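Local coordinates for hypothetical sugar ABC-transporter sugar binding protein (Arthrobacter globiformis, PDB 7BVT) that binds cyclic alpha-maltosyl-1,6-maltose and probably hands it to a membrane ABC transporter for uptake, at residues Val92-Ile97 with Gly126-Lys131; Asp105-Gly108 with Thr114-Asp117; Glu297-Phe302 with Asp314-Phe319. All blocks are in the same frame, centred on the assembly; numbering follows the deposited sequence.

Contact 1: Val92-Ile97 with Gly126-Lys131; sequences VWVPQI and GTIDGK
The apolar part of this contact rests on a single methyl: CD1 of I128 ends in the angle between V94 and P95, both of helix 94-100. CD1 of I128 lies 3.8 Å from CA of P95, so it is seated against the backbone of the helix as well as on its side chains. CG1 of V94 is 4.1 Å and CB of P95 4.2 Å from CD1 of I128. I128 reaches this far because CD1 continues the chain away from CA in an extended form (chi2 171°), while V94 presents CG1, the methyl anti to its backbone N. I128 as a whole is partly exposed, whereas V94 and P95 are buried.

No hydrogen bond crosses between the segments. I128 opens a type I' turn that ends at K131; N of I128 bonds to O of K131 at 2.9 Å, and a reciprocal bond closes the tight hairpin between strands 127-128 and 131-136. In the other segment, NE2 of Q96 reaches back to O of V92 at 3.1 Å, coming from above the carbonyl plane. N of V92 is itself held by OD2 of D90, a residue of the glycan pocket, and G126 is backbone-bonded to V133.

V133 of strand 131-136 also touches both V94 and I128. With nothing polar passing between the segments, the contact depends on the fit of aliphatic groups, one isoleucine methyl against a valine methyl and the ring and CA of a proline, on backbones held by bonds within the segments and to D90 and V133.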
loop_
_atom_site.group_PDB
_atom_site.type_symbol
_atom_site.label_atom_id
_atom_site.label_comp_id
_atom_site.label_asym_id
_atom_site.label_seq_id
_atom_site.Cartn_x
_atom_site.Cartn_y
_atom_site.Cartn_z
ATOM N N VAL A 92 -4.438 6.764 -1.438
ATOM C CA VAL A 92 -4.343 7.667 -2.620
ATOM C C VAL A 92 -5.607 8.534 -2.706
ATOM O O VAL A 92 -5.619 9.455 -3.524
ATOM C CB VAL A 92 -4.052 6.868 -3.909
ATOM C CG1 VAL A 92 -2.819 5.999 -3.731
ATOM C CG2 VAL A 92 -5.220 6.030 -4.333
ATOM N N TRP A 93 -6.631 8.274 -1.893
ATOM C CA TRP A 93 -7.826 9.157 -1.894
ATOM C C TRP A 93 -7.577 10.437 -1.116
ATOM O O TRP A 93 -8.308 11.412 -1.355
ATOM C CB TRP A 93 -9.067 8.478 -1.348
ATOM C CG TRP A 93 -9.531 7.295 -2.117
ATOM C CD1 TRP A 93 -9.070 6.822 -3.319
ATOM C CD2 TRP A 93 -10.629 6.469 -1.736
ATOM N NE1 TRP A 93 -9.802 5.726 -3.682
ATOM C CE2 TRP A 93 -10.753 5.481 -2.731
ATOM C CE3 TRP A 93 -11.476 6.445 -0.637
ATOM C CZ2 TRP A 93 -11.723 4.493 -2.647
ATOM C CZ3 TRP A 93 -12.428 5.451 -0.546
ATOM C CH2 TRP A 93 -12.544 4.497 -1.547
ATOM N N VAL A 94 -6.689 10.425 -0.143
ATOM C CA VAL A 94 -6.584 11.576 0.806
ATOM C C VAL A 94 -6.491 12.884 0.051
ATOM O O VAL A 94 -7.211 13.828 0.359
ATOM C CB VAL A 94 -5.432 11.407 1.806
ATOM C CG1 VAL A 94 -5.221 12.664 2.608
ATOM C CG2 VAL A 94 -5.699 10.236 2.713
ATOM N N PRO A 95 -5.585 13.066 -0.918
ATOM C CA PRO A 95 -5.457 14.362 -1.572
ATOM C C PRO A 95 -6.708 14.761 -2.340
ATOM O O PRO A 95 -6.987 15.941 -2.390
ATOM C CB PRO A 95 -4.249 14.180 -2.538
ATOM C CG PRO A 95 -3.547 12.961 -2.038
ATOM C CD PRO A 95 -4.582 12.084 -1.396
ATOM N N GLN A 96 -7.449 13.780 -2.849
ATOM C CA GLN A 96 -8.720 14.086 -3.537
ATOM C C GLN A 96 -9.756 14.537 -2.516
ATOM O O GLN A 96 -10.504 15.508 -2.783
ATOM C CB GLN A 96 -9.162 12.861 -4.315
ATOM C CG GLN A 96 -8.164 12.518 -5.424
ATOM C CD GLN A 96 -8.534 11.199 -6.028
ATOM O OE1 GLN A 96 -9.495 11.133 -6.788
ATOM N NE2 GLN A 96 -7.798 10.146 -5.675
ATOM N N ILE A 97 -9.839 13.834 -1.405
ATOM C CA ILE A 97 -10.836 14.162 -0.348
ATOM C C ILE A 97 -10.545 15.548 0.225
ATOM O O ILE A 97 -11.484 16.319 0.509
ATOM C CB ILE A 97 -10.862 13.058 0.724
ATOM C CG1 ILE A 97 -11.432 11.768 0.104
ATOM C CG2 ILE A 97 -11.619 13.531 1.979
ATOM C CD1 ILE A 97 -11.273 10.549 0.923
ATOM N N GLY A 126 0.254 12.310 4.643
ATOM C CA GLY A 126 -0.961 12.936 5.191
ATOM C C GLY A 126 -0.864 14.419 5.479
ATOM O O GLY A 126 -1.780 14.954 6.046
ATOM N N THR A 127 0.270 15.040 5.130
ATOM C CA THR A 127 0.511 16.461 5.340
ATOM C C THR A 127 0.200 17.193 4.031
ATOM O O THR A 127 0.899 16.979 3.005
ATOM C CB THR A 127 1.926 16.718 5.866
ATOM O OG1 THR A 127 2.114 16.054 7.116
ATOM C CG2 THR A 127 2.103 18.205 6.058
ATOM N N ILE A 128 -0.854 17.981 4.054
ATOM C CA ILE A 128 -1.293 18.790 2.886
ATOM C C ILE A 128 -1.493 20.236 3.340
ATOM O O ILE A 128 -2.164 20.446 4.338
ATOM C CB ILE A 128 -2.524 18.162 2.194
ATOM C CG1 ILE A 128 -2.161 16.778 1.660
ATOM C CG2 ILE A 128 -3.010 19.096 1.096
ATOM C CD1 ILE A 128 -3.306 15.924 1.144
ATOM N N ASP A 129 -0.837 21.172 2.627
ATOM C CA ASP A 129 -0.815 22.621 2.962
ATOM C C ASP A 129 -0.386 22.765 4.430
ATOM O O ASP A 129 -0.924 23.611 5.123
ATOM C CB ASP A 129 -2.157 23.257 2.595
ATOM C CG ASP A 129 -2.423 23.191 1.091
ATOM O OD1 ASP A 129 -1.418 23.184 0.311
ATOM O OD2 ASP A 129 -3.608 23.108 0.705
ATOM N N GLY A 130 0.568 21.934 4.848
ATOM C CA GLY A 130 1.215 22.049 6.169
ATOM C C GLY A 130 0.428 21.367 7.279
ATOM O O GLY A 130 0.952 21.154 8.339
ATOM N N LYS A 131 -0.821 20.982 7.025
ATOM C CA LYS A 131 -1.734 20.387 8.030
ATOM C C LYS A 131 -1.661 18.860 7.975
ATOM O O LYS A 131 -1.546 18.290 6.874
ATOM C CB LYS A 131 -3.162 20.798 7.695
ATOM C CG LYS A 131 -3.429 22.307 7.812
ATOM C CD LYS A 131 -4.767 22.719 7.201
ATOM C CE LYS A 131 -5.277 24.019 7.796
ATOM N NZ LYS A 131 -6.204 24.748 6.892
#

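Contact 2: Asp105-Gly108 with Thr114-Asp117; sequences DLNG and TLTD
L115 sends one methyl, CD1, toward two oxygens of the loop at L106 and N107. The side-chain OD1 of N107 is the nearer, 3.4 Å from CD1 of L115; the backbone O of L106 stands 3.9 Å from CD1 of L115. Neither is a hydrogen bond, since a methyl offers no polar donor: the leucine simply packs against the polar surface of the loop. Its CD1 lies at the far end of an extended side chain (chi2 178°), which carries it across the gap between the helix and the loop. The amide end of N107 comes nearer to the helix than the direction of its CB suggests. The CB of L106 is directed toward the helix, but its backbone O comes nearer to L115 than its side chain does.

The next shell holds the backbone that carries these groups. OD1 of D105 accepts from the backbone N of N107 at 3.0 Å, an Asx turn in which the donor arrives from above the carboxylate plane. The same OD1 also takes the N-H of Q132, so one carboxylate oxygen ties the turn to strand 131-136. Backbone bonding of L106 with Q132 reinforces that tie, and the side chain of N107 leans on Q132 as well. On the helical side, OG1 of T116 bonds to O of D112, one turn back.

Seen in the wider fold, the loop follows helix 94-100 and leads into helix 112-117, with L106 backbone-bonded to strand 131-136 on the way. L106 and L115 both touch V135 of that strand, while at the other end of the helix D117 is bonded to S340 and D339 at helix 339-342.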
loop_
_atom_site.group_PDB
_atom_site.type_symbol
_atom_site.label_atom_id
_atom_site.label_comp_id
_atom_site.label_asym_id
_atom_site.label_seq_id
_atom_site.Cartn_x
_atom_site.Cartn_y
_atom_site.Cartn_z
ATOM N N ASP A 105 -6.880 20.022 10.787
ATOM C CA ASP A 105 -5.489 19.663 11.089
ATOM C C ASP A 105 -5.455 18.805 12.350
ATOM O O ASP A 105 -6.038 19.204 13.415
ATOM C CB ASP A 105 -4.673 20.943 11.198
ATOM C CG ASP A 105 -3.183 20.717 11.356
ATOM O OD1 ASP A 105 -2.706 19.563 11.472
ATOM O OD2 ASP A 105 -2.494 21.766 11.275
ATOM N N LEU A 106 -4.891 17.604 12.257
ATOM C CA LEU A 106 -4.861 16.649 13.393
ATOM C C LEU A 106 -3.728 16.998 14.324
ATOM O O LEU A 106 -3.708 16.558 15.460
ATOM C CB LEU A 106 -4.781 15.213 12.866
ATOM C CG LEU A 106 -5.969 14.795 11.993
ATOM C CD1 LEU A 106 -5.660 13.456 11.396
ATOM C CD2 LEU A 106 -7.269 14.762 12.784
ATOM N N ASN A 107 -2.777 17.802 13.853
ATOM C CA ASN A 107 -1.736 18.265 14.778
ATOM C C ASN A 107 -2.372 19.138 15.851
ATOM O O ASN A 107 -3.212 19.954 15.542
ATOM C CB ASN A 107 -0.691 19.092 14.062
ATOM C CG ASN A 107 0.190 18.261 13.171
ATOM O OD1 ASN A 107 0.575 17.145 13.522
ATOM N ND2 ASN A 107 0.540 18.858 12.026
ATOM N N GLY A 108 -1.998 18.869 17.090
ATOM C CA GLY A 108 -2.592 19.542 18.249
ATOM C C GLY A 108 -3.910 18.929 18.678
ATOM O O GLY A 108 -4.469 19.401 19.689
ATOM N N THR A 114 1.902 10.266 19.768
ATOM C CA THR A 114 1.232 9.289 18.878
ATOM C C THR A 114 1.652 9.597 17.433
ATOM O O THR A 114 2.085 8.706 16.731
ATOM C CB THR A 114 -0.290 9.366 19.033
ATOM O OG1 THR A 114 -0.561 8.812 20.345
ATOM C CG2 THR A 114 -0.994 8.601 17.944
ATOM N N LEU A 115 1.517 10.871 17.035
ATOM C CA LEU A 115 1.823 11.224 15.622
ATOM C C LEU A 115 3.318 10.973 15.321
ATOM O O LEU A 115 3.633 10.473 14.236
ATOM C CB LEU A 115 1.367 12.654 15.348
ATOM C CG LEU A 115 -0.141 12.874 15.336
ATOM C CD1 LEU A 115 -0.478 14.335 15.108
ATOM C CD2 LEU A 115 -0.770 12.004 14.272
ATOM N N THR A 116 4.213 11.209 16.260
ATOM C CA THR A 116 5.666 10.930 16.072
ATOM C C THR A 116 5.915 9.443 15.846
ATOM O O THR A 116 6.742 9.080 15.022
ATOM C CB THR A 116 6.507 11.380 17.284
ATOM O OG1 THR A 116 6.290 12.785 17.344
ATOM C CG2 THR A 116 7.961 11.020 17.066
ATOM N N ASP A 117 5.160 8.584 16.524
ATOM C CA ASP A 117 5.352 7.116 16.496
ATOM C C ASP A 117 4.796 6.574 15.185
ATOM O O ASP A 117 5.370 5.610 14.646
ATOM C CB ASP A 117 4.648 6.490 17.684
ATOM C CG ASP A 117 4.926 5.006 17.931
ATOM O OD1 ASP A 117 5.874 4.444 17.359
ATOM O OD2 ASP A 117 4.144 4.426 18.704
#

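Contact 3: Glu297-Phe302 with Asp314-Phe319; sequences EQAMVF and DFLSWF
L316 alone carries the helix side of this contact with A299 and V301, while the flat groups beside it, F315, W318 and F319, meet other rings. F315 makes a T-shaped pair with Y51, and F319 makes another with W328 and also meets F44. W318 meets Y51 obliquely and rests its side chain on M47 and T50, so the rings join helix 306-319 to helices 38-53 and 322-332; F315 reaches I86 of the sheet as well.

The two methyls of L316 divide the strand between them. CD2 of L316 lies 3.6 Å from CB of A299; CD1 of L316 is 3.8 Å from CG2 of V301 and 3.9 Å from CB of A299. Small A299 therefore lets the leucine fork settle close to the strand. V301 brings in CG2: chi1 171° puts CG1 opposite the backbone N and leaves CG2 beside it. The V301 and L316 side chains lie antiparallel, side by side.

M300, between A299 and V301, points away to V94 and I97 of helix 94-100, giving the strand a helix on both faces. Strand 292-301, antiparallel to both 86-90 and 131-136, fits the returning strand in a lobe of the type II substrate-binding protein fold.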
loop_
_atom_site.group_PDB
_atom_site.type_symbol
_atom_site.label_atom_id
_atom_site.label_comp_id
_atom_site.label_asym_id
_atom_site.label_seq_id
_atom_site.Cartn_x
_atom_site.Cartn_y
_atom_site.Cartn_z
ATOM N N GLU A 297 -5.590 2.104 5.030
ATOM C CA GLU A 297 -6.640 3.117 5.254
ATOM C C GLU A 297 -6.139 4.287 6.088
ATOM O O GLU A 297 -5.385 4.061 7.036
ATOM C CB GLU A 297 -7.806 2.475 5.977
ATOM C CG GLU A 297 -8.674 1.681 5.019
ATOM C CD GLU A 297 -8.104 0.365 4.513
ATOM O OE1 GLU A 297 -7.753 -0.478 5.332
ATOM O OE2 GLU A 297 -7.988 0.223 3.286
ATOM N N GLN A 298 -6.590 5.476 5.727
ATOM C CA GLN A 298 -6.233 6.735 6.392
ATOM C C GLN A 298 -7.525 7.339 6.946
ATOM O O GLN A 298 -8.510 7.359 6.210
ATOM C CB GLN A 298 -5.635 7.720 5.397
ATOM C CG GLN A 298 -4.671 7.106 4.384
ATOM C CD GLN A 298 -3.505 6.377 4.979
ATOM O OE1 GLN A 298 -2.731 6.948 5.754
ATOM N NE2 GLN A 298 -3.315 5.120 4.617
ATOM N N ALA A 299 -7.460 7.947 8.130
ATOM C CA ALA A 299 -8.641 8.639 8.690
ATOM C C ALA A 299 -8.448 10.127 8.458
ATOM O O ALA A 299 -7.327 10.610 8.644
ATOM C CB ALA A 299 -8.815 8.290 10.152
ATOM N N MET A 300 -9.518 10.811 8.171
ATOM C CA MET A 300 -9.605 12.265 7.874
ATOM C C MET A 300 -10.796 12.836 8.663
ATOM O O MET A 300 -11.835 12.160 8.707
ATOM C CB MET A 300 -9.835 12.471 6.384
ATOM C CG MET A 300 -8.630 12.042 5.559
ATOM S SD MET A 300 -9.127 11.637 3.898
ATOM C CE MET A 300 -9.553 9.901 4.118
ATOM N N VAL A 301 -10.627 14.000 9.263
ATOM C CA VAL A 301 -11.715 14.705 10.018
ATOM C C VAL A 301 -12.149 15.901 9.198
ATOM O O VAL A 301 -11.307 16.757 8.891
ATOM C CB VAL A 301 -11.261 15.109 11.417
ATOM C CG1 VAL A 301 -12.285 16.006 12.110
ATOM C CG2 VAL A 301 -10.859 13.930 12.259
ATOM N N PHE A 302 -13.405 15.966 8.781
ATOM C CA PHE A 302 -13.926 17.136 8.059
ATOM C C PHE A 302 -14.157 18.267 9.086
ATOM O O PHE A 302 -14.739 18.014 10.157
ATOM C CB PHE A 302 -15.226 16.826 7.309
ATOM C CG PHE A 302 -15.012 16.032 6.057
ATOM C CD1 PHE A 302 -14.498 16.642 4.925
ATOM C CD2 PHE A 302 -15.236 14.667 6.039
ATOM C CE1 PHE A 302 -14.291 15.906 3.773
ATOM C CE2 PHE A 302 -15.003 13.930 4.883
ATOM C CZ PHE A 302 -14.517 14.558 3.772
ATOM N N ASP A 314 -10.544 12.667 19.315
ATOM C CA ASP A 314 -10.455 11.903 20.578
ATOM C C ASP A 314 -10.606 10.409 20.250
ATOM O O ASP A 314 -9.841 9.600 20.787
ATOM C CB ASP A 314 -11.490 12.319 21.625
ATOM C CG ASP A 314 -11.297 11.617 22.947
ATOM O OD1 ASP A 314 -10.347 12.013 23.673
ATOM O OD2 ASP A 314 -12.060 10.639 23.245
ATOM N N PHE A 315 -11.560 10.076 19.403
ATOM C CA PHE A 315 -11.740 8.674 18.963
ATOM C C PHE A 315 -10.493 8.188 18.194
ATOM O O PHE A 315 -9.957 7.106 18.517
ATOM C CB PHE A 315 -12.991 8.509 18.122
ATOM C CG PHE A 315 -13.068 7.155 17.486
ATOM C CD1 PHE A 315 -13.170 6.010 18.264
ATOM C CD2 PHE A 315 -12.940 7.038 16.120
ATOM C CE1 PHE A 315 -13.166 4.770 17.672
ATOM C CE2 PHE A 315 -12.948 5.789 15.530
ATOM C CZ PHE A 315 -13.089 4.656 16.307
ATOM N N LEU A 316 -9.994 9.006 17.275
ATOM C CA LEU A 316 -8.809 8.589 16.475
ATOM C C LEU A 316 -7.611 8.444 17.420
ATOM O O LEU A 316 -6.827 7.510 17.259
ATOM C CB LEU A 316 -8.562 9.613 15.361
ATOM C CG LEU A 316 -9.575 9.689 14.234
ATOM C CD1 LEU A 316 -9.142 10.677 13.170
ATOM C CD2 LEU A 316 -9.860 8.348 13.609
ATOM N N SER A 317 -7.464 9.333 18.411
ATOM C CA SER A 317 -6.336 9.240 19.384
ATOM C C SER A 317 -6.433 7.895 20.116
ATOM O O SER A 317 -5.441 7.206 20.266
ATOM C CB SER A 317 -6.351 10.400 20.369
ATOM O OG SER A 317 -6.197 11.657 19.689
ATOM N N TRP A 318 -7.640 7.528 20.539
ATOM C CA TRP A 318 -7.813 6.245 21.273
ATOM C C TRP A 318 -7.487 5.071 20.347
ATOM O O TRP A 318 -6.786 4.128 20.763
ATOM C CB TRP A 318 -9.236 6.197 21.856
ATOM C CG TRP A 318 -9.521 4.888 22.507
ATOM C CD1 TRP A 318 -9.296 4.554 23.814
ATOM C CD2 TRP A 318 -10.137 3.740 21.884
ATOM N NE1 TRP A 318 -9.655 3.241 24.029
ATOM C CE2 TRP A 318 -10.221 2.748 22.888
ATOM C CE3 TRP A 318 -10.626 3.433 20.598
ATOM C CZ2 TRP A 318 -10.671 1.464 22.623
ATOM C CZ3 TRP A 318 -11.147 2.181 20.360
ATOM C CH2 TRP A 318 -11.220 1.232 21.375
ATOM N N PHE A 319 -8.004 5.140 19.134
ATOM C CA PHE A 319 -7.773 4.111 18.105
ATOM C C PHE A 319 -6.271 3.930 17.856
ATOM O O PHE A 319 -5.848 2.814 17.552
ATOM C CB PHE A 319 -8.516 4.462 16.819
ATOM C CG PHE A 319 -8.761 3.243 15.975
ATOM C CD1 PHE A 319 -9.743 2.321 16.318
ATOM C CD2 PHE A 319 -8.033 3.033 14.819
ATOM C CE1 PHE A 319 -9.996 1.231 15.509
ATOM C CE2 PHE A 319 -8.310 1.939 14.016
ATOM C CZ PHE A 319 -9.281 1.033 14.373
#

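Contacts 1 and 3 are buried and close on the same sheet, while contact 2 is only partly buried and lies farther from the centre of the chain. Strand 292-301 separates the first pair: V94 and I97 of contact 1 meet M300 on one side, and L316 of contact 3 packs on the other. Contact 2 joins this core through L106, with CD2 of L106 3.7 Å from CG2 of V301, and reaches contact 1 where D105 packs on K131. Methyl groups do the touching in all three, but their partners change from hydrocarbon in contacts 1 and 3 to loop oxygens in contact 2, toward the surface.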